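Local coordinates for uncharacterized protein (Streptococcus pneumoniae, PDB 3LFT) that probably serves as the substrate-binding protein of an ABC transporter, binding L-tryptophan in the cleft between its two lobes, at residues D145-Q150 / W191-N196; P131-I136 / V187-V192. All coordinates share one frame; numbering follows the deposited sequence.

In the fold
Contacts 1 and 2 sit at opposite ends of the short strand 189-192, within the four-stranded parallel sheet, their centres about 17 Å apart. Contact 1 is fully buried beside the bound tryptophan, where the strand runs out into a loop and meets the start of helix 145-160; two amide side chains hold the loop backbone, and a serine hydroxyl holds the carboxylate of Asp195. Contact 2 lies farther from the centre of the chain and is only partly buried. It joins the beginnings of strands 135-141 and 189-192, where an aspartate takes backbone N-H groups near the surface and Val133, Ile136, Ala189 and Trp191 pack on the inner side. Trp191 takes part in both.

Contact 1: D145-Q150 / W191-N196. With TRP (tryptophan), chain C.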
loop_
_atom_site.group_PDB
_atom_site.type_symbol
_atom_site.label_atom_id
_atom_site.label_comp_id
_atom_site.label_asym_id
_atom_site.label_seq_id
_atom_site.Cartn_x
_atom_site.Cartn_y
_atom_site.Cartn_z
ATOM N N ASP A 145 1.274 1.532 -10.811
ATOM C CA ASP A 145 -0.088 1.364 -11.306
ATOM C C ASP A 145 -1.091 1.537 -10.179
ATOM O O ASP A 145 -2.146 2.126 -10.395
ATOM C CB ASP A 145 -0.274 0.015 -11.974
ATOM C CG ASP A 145 0.472 -0.082 -13.304
ATOM O OD1 ASP A 145 0.875 0.976 -13.859
ATOM O OD2 ASP A 145 0.670 -1.209 -13.804
ATOM N N ASN A 146 -0.766 1.049 -8.971
ATOM C CA ASN A 146 -1.647 1.254 -7.809
ATOM C C ASN A 146 -2.002 2.701 -7.567
ATOM O O ASN A 146 -3.149 3.021 -7.212
ATOM C CB ASN A 146 -1.026 0.654 -6.532
ATOM C CG ASN A 146 0.482 0.853 -6.437
ATOM O OD1 ASN A 146 1.236 0.330 -7.275
ATOM N ND2 ASN A 146 0.934 1.626 -5.444
ATOM N N SER A 147 -1.040 3.600 -7.752
ATOM C CA SER A 147 -1.301 5.000 -7.432
ATOM C C SER A 147 -2.112 5.715 -8.498
ATOM O O SER A 147 -2.882 6.625 -8.182
ATOM C CB SER A 147 -0.001 5.741 -7.190
ATOM O OG SER A 147 0.642 5.208 -6.050
ATOM N N LYS A 148 -1.956 5.314 -9.759
ATOM C CA LYS A 148 -2.723 5.928 -10.839
ATOM C C LYS A 148 -4.232 5.860 -10.538
ATOM O O LYS A 148 -4.948 6.858 -10.608
ATOM C CB LYS A 148 -2.387 5.231 -12.153
ATOM N N THR A 149 -4.695 4.668 -10.162
ATOM C CA THR A 149 -6.091 4.409 -9.846
ATOM C C THR A 149 -6.530 5.241 -8.625
ATOM O O THR A 149 -7.612 5.831 -8.600
ATOM C CB THR A 149 -6.252 2.879 -9.538
ATOM O OG1 THR A 149 -5.871 2.122 -10.698
ATOM C CG2 THR A 149 -7.693 2.557 -9.119
ATOM N N GLN A 150 -5.686 5.264 -7.602
ATOM C CA GLN A 150 -6.058 5.944 -6.359
ATOM C C GLN A 150 -6.196 7.441 -6.532
ATOM O O GLN A 150 -7.103 8.058 -5.966
ATOM C CB GLN A 150 -5.027 5.666 -5.272
ATOM C CG GLN A 150 -4.980 4.236 -4.791
ATOM C CD GLN A 150 -3.853 4.065 -3.832
ATOM O OE1 GLN A 150 -3.956 4.477 -2.679
ATOM N NE2 GLN A 150 -2.741 3.468 -4.305
ATOM N N TRP A 191 -1.474 15.193 0.038
ATOM C CA TRP A 191 -2.065 13.863 0.160
ATOM C C TRP A 191 -1.203 12.850 -0.574
ATOM O O TRP A 191 -0.700 13.117 -1.670
ATOM C CB TRP A 191 -3.499 13.854 -0.377
ATOM C CG TRP A 191 -4.128 12.503 -0.473
ATOM C CD1 TRP A 191 -4.690 11.785 0.540
ATOM C CD2 TRP A 191 -4.240 11.710 -1.653
ATOM N NE1 TRP A 191 -5.152 10.569 0.054
ATOM C CE2 TRP A 191 -4.906 10.519 -1.298
ATOM C CE3 TRP A 191 -3.891 11.918 -2.997
ATOM C CZ2 TRP A 191 -5.193 9.513 -2.234
ATOM C CZ3 TRP A 191 -4.172 10.904 -3.930
ATOM C CH2 TRP A 191 -4.829 9.729 -3.542
ATOM N N VAL A 192 -0.991 11.699 0.060
ATOM C CA VAL A 192 -0.178 10.625 -0.529
ATOM C C VAL A 192 -1.022 9.368 -0.562
ATOM O O VAL A 192 -1.542 8.961 0.482
ATOM C CB VAL A 192 1.088 10.326 0.300
ATOM C CG1 VAL A 192 1.934 9.251 -0.387
ATOM C CG2 VAL A 192 1.922 11.592 0.484
ATOM N N PRO A 193 -1.196 8.741 -1.734
ATOM C CA PRO A 193 -1.919 7.472 -1.802
ATOM C C PRO A 193 -1.100 6.329 -1.200
ATOM O O PRO A 193 0.000 6.548 -0.644
ATOM C CB PRO A 193 -2.166 7.277 -3.305
ATOM C CG PRO A 193 -1.110 8.061 -3.977
ATOM C CD PRO A 193 -0.738 9.202 -3.057
ATOM N N ILE A 194 -1.637 5.117 -1.299
ATOM C CA ILE A 194 -0.911 3.912 -0.891
ATOM C C ILE A 194 0.155 3.673 -1.982
ATOM O O ILE A 194 -0.107 2.984 -2.975
ATOM C CB ILE A 194 -1.861 2.703 -0.696
ATOM C CG1 ILE A 194 -3.029 3.038 0.235
ATOM C CG2 ILE A 194 -1.088 1.525 -0.139
ATOM C CD1 ILE A 194 -4.098 1.940 0.235
ATOM N N ASP A 195 1.313 4.296 -1.793
ATOM C CA ASP A 195 2.317 4.461 -2.841
ATOM C C ASP A 195 3.657 4.011 -2.270
ATOM O O ASP A 195 4.135 4.559 -1.269
ATOM C CB ASP A 195 2.357 5.937 -3.261
ATOM C CG ASP A 195 3.334 6.195 -4.382
ATOM O OD1 ASP A 195 4.561 6.127 -4.145
ATOM O OD2 ASP A 195 2.865 6.439 -5.526
ATOM N N ASN A 196 4.277 3.010 -2.888
ATOM C CA ASN A 196 5.519 2.448 -2.349
ATOM C C ASN A 196 6.705 3.400 -2.451
ATOM O O ASN A 196 7.573 3.405 -1.575
ATOM C CB ASN A 196 5.873 1.155 -3.074
ATOM C CG ASN A 196 4.836 0.092 -2.856
ATOM O OD1 ASN A 196 4.776 -0.506 -1.784
ATOM N ND2 ASN A 196 4.008 -0.162 -3.865
HETATM N N TRP C . -0.985 -1.670 -1.774
HETATM C CA TRP C . 0.358 -1.248 -2.270
HETATM C C TRP C . 0.535 -1.675 -3.691
HETATM O O TRP C . 1.666 -1.770 -4.175
HETATM C CB TRP C . 1.454 -1.828 -1.361
HETATM C CG TRP C . 1.318 -1.330 0.056
HETATM C CD1 TRP C . 0.756 -1.996 1.145
HETATM C CD2 TRP C . 1.731 -0.012 0.552
HETATM N NE1 TRP C . 0.807 -1.188 2.256
HETATM C CE2 TRP C . 1.352 -0.006 1.968
HETATM C CE3 TRP C . 2.308 1.076 -0.059
HETATM C CZ2 TRP C . 1.612 1.134 2.707
HETATM C CZ3 TRP C . 2.550 2.208 0.711
HETATM C CH2 TRP C . 2.206 2.218 2.078
HETATM O OXT TRP C . -0.467 -1.931 -4.374
#
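Gln150 lays its amide across Pro193 and Ile194 and grips the backbone there with both ends. Its OE1 accepts from Ile194 N at 2.8 Å, while NE2 donates to Ile194 O at 3.0 Å. A second hydrogen of NE2 goes to Asn146 O, so three bonds fix the flip of the amide; glutamine suits this place because it brings a donor and an acceptor on an arm long enough to reach the loop. The CB of Pro193 lies 3.4 Å from Gln150 OE1, over one face of the amide. Trp191 CH2 approaches Gln150 O at 3.7 Å, its NE1 bonded to Gln122 and its ring stacked on Phe154. Ile194 O is shared: Asn146 ND2 approaches it in its carbonyl plane at 3.0 Å, whereas Gln150 NE2 comes from above that plane. The CG of Asn146 sits between backbone N and carbonyl carbon (chi1 39°), which turns the amide to the loop; ND2 also donates to Glu144, and CB borders the ligand carboxylate. Ser147 OG gives a short bond of 2.6 Å to Asp195 OD2, which also accepts from Ser141 N. Asp195 OD1 caps Ile198 N, making Asp195 the N-cap of the next helix; it lies close to Glu144 OE2, which would tend to raise the pKa of one or both acids. The backbone makes an inverse gamma turn about Ile194, whose CG2 lies over one face of the ligand's indole, 3.3 Å from CD2. From the other side of that ring plane, Asn196 ND2 donates to the carboxylate O of the bound tryptophan at 2.9 Å. Such a loop after a parallel strand, held against a helix start at the interlobe cleft, is typical of the ligand site in periplasmic-binding-protein folds.

Contact 2: P131-I136 / V187-V192; sequences PNVKTI and VDAIWV
The carboxylate of Asp188 is approached on both faces by the backbone of 131-136: Lys134 N and Thr135 N reach the same oxygen, OD2, from opposite sides of its plane. Lys134 N, at 2.9 Å, comes from the anti side, while Thr135 N, at 3.0 Å on the other face, is tilted farther out of the plane (35° against 22°). Asp188 CG lies anti to its own carbonyl carbon (chi1 -59°), and this carries the side chain across to the start of strand 135-141, where one short acid puts a single oxygen within reach of two successive N-H groups. The link is returned by the backbone, since Asp188 N donates to Thr135 O at 2.8 Å; Ala189 N adds only a weak bond to that oxygen. Beyond this point the two strands run parallel, with Ile136 bridged to Ala189 and the CA of Ile136 making a C-H...O contact of 3.4 Å to Ala189 O. On the inner side, both methyls of Val133 meet Ala189 CB, CG1 at 3.9 Å, and Ile136 CG2 rests on Trp191 CB at 3.6 Å. Alanine's small size suits a position facing branched valine, and Ile126 of helix 119-129 covers Val133 and Ile136. The strand starts are thus held by the Asp188 N bond and by an acid oxygen, probably ionised, to which the Lys134 ammonium, not in contact, may add weak attraction.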
loop_
_atom_site.group_PDB
_atom_site.type_symbol
_atom_site.label_atom_id
_atom_site.label_comp_id
_atom_site.label_asym_id
_atom_site.label_seq_id
_atom_site.Cartn_x
_atom_site.Cartn_y
_atom_site.Cartn_z
ATOM N N PRO A 131 -10.690 22.246 7.989
ATOM C CA PRO A 131 -11.706 22.853 7.140
ATOM C C PRO A 131 -11.204 24.040 6.308
ATOM O O PRO A 131 -11.904 24.456 5.387
ATOM C CB PRO A 131 -12.778 23.314 8.145
ATOM C CG PRO A 131 -12.055 23.423 9.465
ATOM C CD PRO A 131 -11.022 22.338 9.422
ATOM N N ASN A 132 -10.015 24.564 6.611
ATOM C CA ASN A 132 -9.444 25.675 5.831
ATOM C C ASN A 132 -8.695 25.245 4.561
ATOM O O ASN A 132 -8.318 26.081 3.736
ATOM C CB ASN A 132 -8.541 26.554 6.717
ATOM C CG ASN A 132 -8.303 27.961 6.136
ATOM O OD1 ASN A 132 -9.171 28.550 5.479
ATOM N ND2 ASN A 132 -7.127 28.515 6.419
ATOM N N VAL A 133 -8.485 23.942 4.404
ATOM C CA VAL A 133 -7.804 23.405 3.227
ATOM C C VAL A 133 -8.704 23.476 1.993
ATOM O O VAL A 133 -9.815 22.943 2.000
ATOM C CB VAL A 133 -7.356 21.961 3.493
ATOM C CG1 VAL A 133 -7.037 21.206 2.190
ATOM C CG2 VAL A 133 -6.156 21.960 4.425
ATOM N N LYS A 134 -8.220 24.144 0.948
ATOM C CA LYS A 134 -8.964 24.311 -0.305
ATOM C C LYS A 134 -8.370 23.512 -1.471
ATOM O O LYS A 134 -9.091 22.916 -2.282
ATOM C CB LYS A 134 -9.036 25.796 -0.671
ATOM C CG LYS A 134 -9.736 26.651 0.381
ATOM C CD LYS A 134 -9.602 28.127 0.058
ATOM C CE LYS A 134 -10.214 28.992 1.140
ATOM N NZ LYS A 134 -10.003 30.426 0.830
ATOM N N THR A 135 -7.044 23.502 -1.538
ATOM C CA THR A 135 -6.317 22.823 -2.605
ATOM C C THR A 135 -5.419 21.747 -2.004
ATOM O O THR A 135 -4.687 21.996 -1.045
ATOM C CB THR A 135 -5.476 23.812 -3.455
ATOM O OG1 THR A 135 -6.307 24.895 -3.898
ATOM C CG2 THR A 135 -4.848 23.112 -4.674
ATOM N N ILE A 136 -5.488 20.559 -2.581
ATOM C CA ILE A 136 -4.670 19.433 -2.160
ATOM C C ILE A 136 -3.653 19.096 -3.242
ATOM O O ILE A 136 -4.000 19.035 -4.420
ATOM C CB ILE A 136 -5.560 18.196 -1.939
ATOM C CG1 ILE A 136 -6.546 18.464 -0.801
ATOM C CG2 ILE A 136 -4.714 16.974 -1.630
ATOM C CD1 ILE A 136 -7.712 17.516 -0.748
ATOM N N VAL A 187 -0.224 24.535 -2.784
ATOM C CA VAL A 187 -1.335 23.786 -2.188
ATOM C C VAL A 187 -1.418 23.991 -0.688
ATOM O O VAL A 187 -0.447 24.426 -0.055
ATOM C CB VAL A 187 -1.262 22.264 -2.504
ATOM C CG1 VAL A 187 -1.138 22.031 -4.002
ATOM C CG2 VAL A 187 -0.104 21.591 -1.751
ATOM N N ASP A 188 -2.586 23.664 -0.131
ATOM C CA ASP A 188 -2.824 23.819 1.298
ATOM C C ASP A 188 -2.504 22.576 2.101
ATOM O O ASP A 188 -2.297 22.653 3.305
ATOM C CB ASP A 188 -4.279 24.203 1.545
ATOM C CG ASP A 188 -4.664 25.492 0.853
ATOM O OD1 ASP A 188 -3.844 26.438 0.859
ATOM O OD2 ASP A 188 -5.780 25.532 0.296
ATOM N N ALA A 189 -2.488 21.426 1.429
ATOM C CA ALA A 189 -2.255 20.155 2.094
ATOM C C ALA A 189 -1.671 19.196 1.090
ATOM O O ALA A 189 -1.915 19.336 -0.117
ATOM C CB ALA A 189 -3.574 19.584 2.652
ATOM N N ILE A 190 -0.897 18.247 1.595
ATOM C CA ILE A 190 -0.304 17.186 0.773
ATOM C C ILE A 190 -1.045 15.900 1.077
ATOM O O ILE A 190 -1.232 15.576 2.246
ATOM C CB ILE A 190 1.203 17.001 1.082
ATOM C CG1 ILE A 190 1.993 18.279 0.772
ATOM C CG2 ILE A 190 1.779 15.794 0.307
ATOM C CD1 ILE A 190 3.369 18.297 1.418
ATOM N N TRP A 191 -1.474 15.193 0.038
ATOM C CA TRP A 191 -2.065 13.863 0.160
ATOM C C TRP A 191 -1.203 12.850 -0.574
ATOM O O TRP A 191 -0.700 13.117 -1.670
ATOM C CB TRP A 191 -3.499 13.854 -0.377
ATOM C CG TRP A 191 -4.128 12.503 -0.473
ATOM C CD1 TRP A 191 -4.690 11.785 0.540
ATOM C CD2 TRP A 191 -4.240 11.710 -1.653
ATOM N NE1 TRP A 191 -5.152 10.569 0.054
ATOM C CE2 TRP A 191 -4.906 10.519 -1.298
ATOM C CE3 TRP A 191 -3.891 11.918 -2.997
ATOM C CZ2 TRP A 191 -5.193 9.513 -2.234
ATOM C CZ3 TRP A 191 -4.172 10.904 -3.930
ATOM C CH2 TRP A 191 -4.829 9.729 -3.542
ATOM N N VAL A 192 -0.991 11.699 0.060
ATOM C CA VAL A 192 -0.178 10.625 -0.529
ATOM C C VAL A 192 -1.022 9.368 -0.562
ATOM O O VAL A 192 -1.542 8.961 0.482
ATOM C CB VAL A 192 1.088 10.326 0.300
ATOM C CG1 VAL A 192 1.934 9.251 -0.387
ATOM C CG2 VAL A 192 1.922 11.592 0.484
#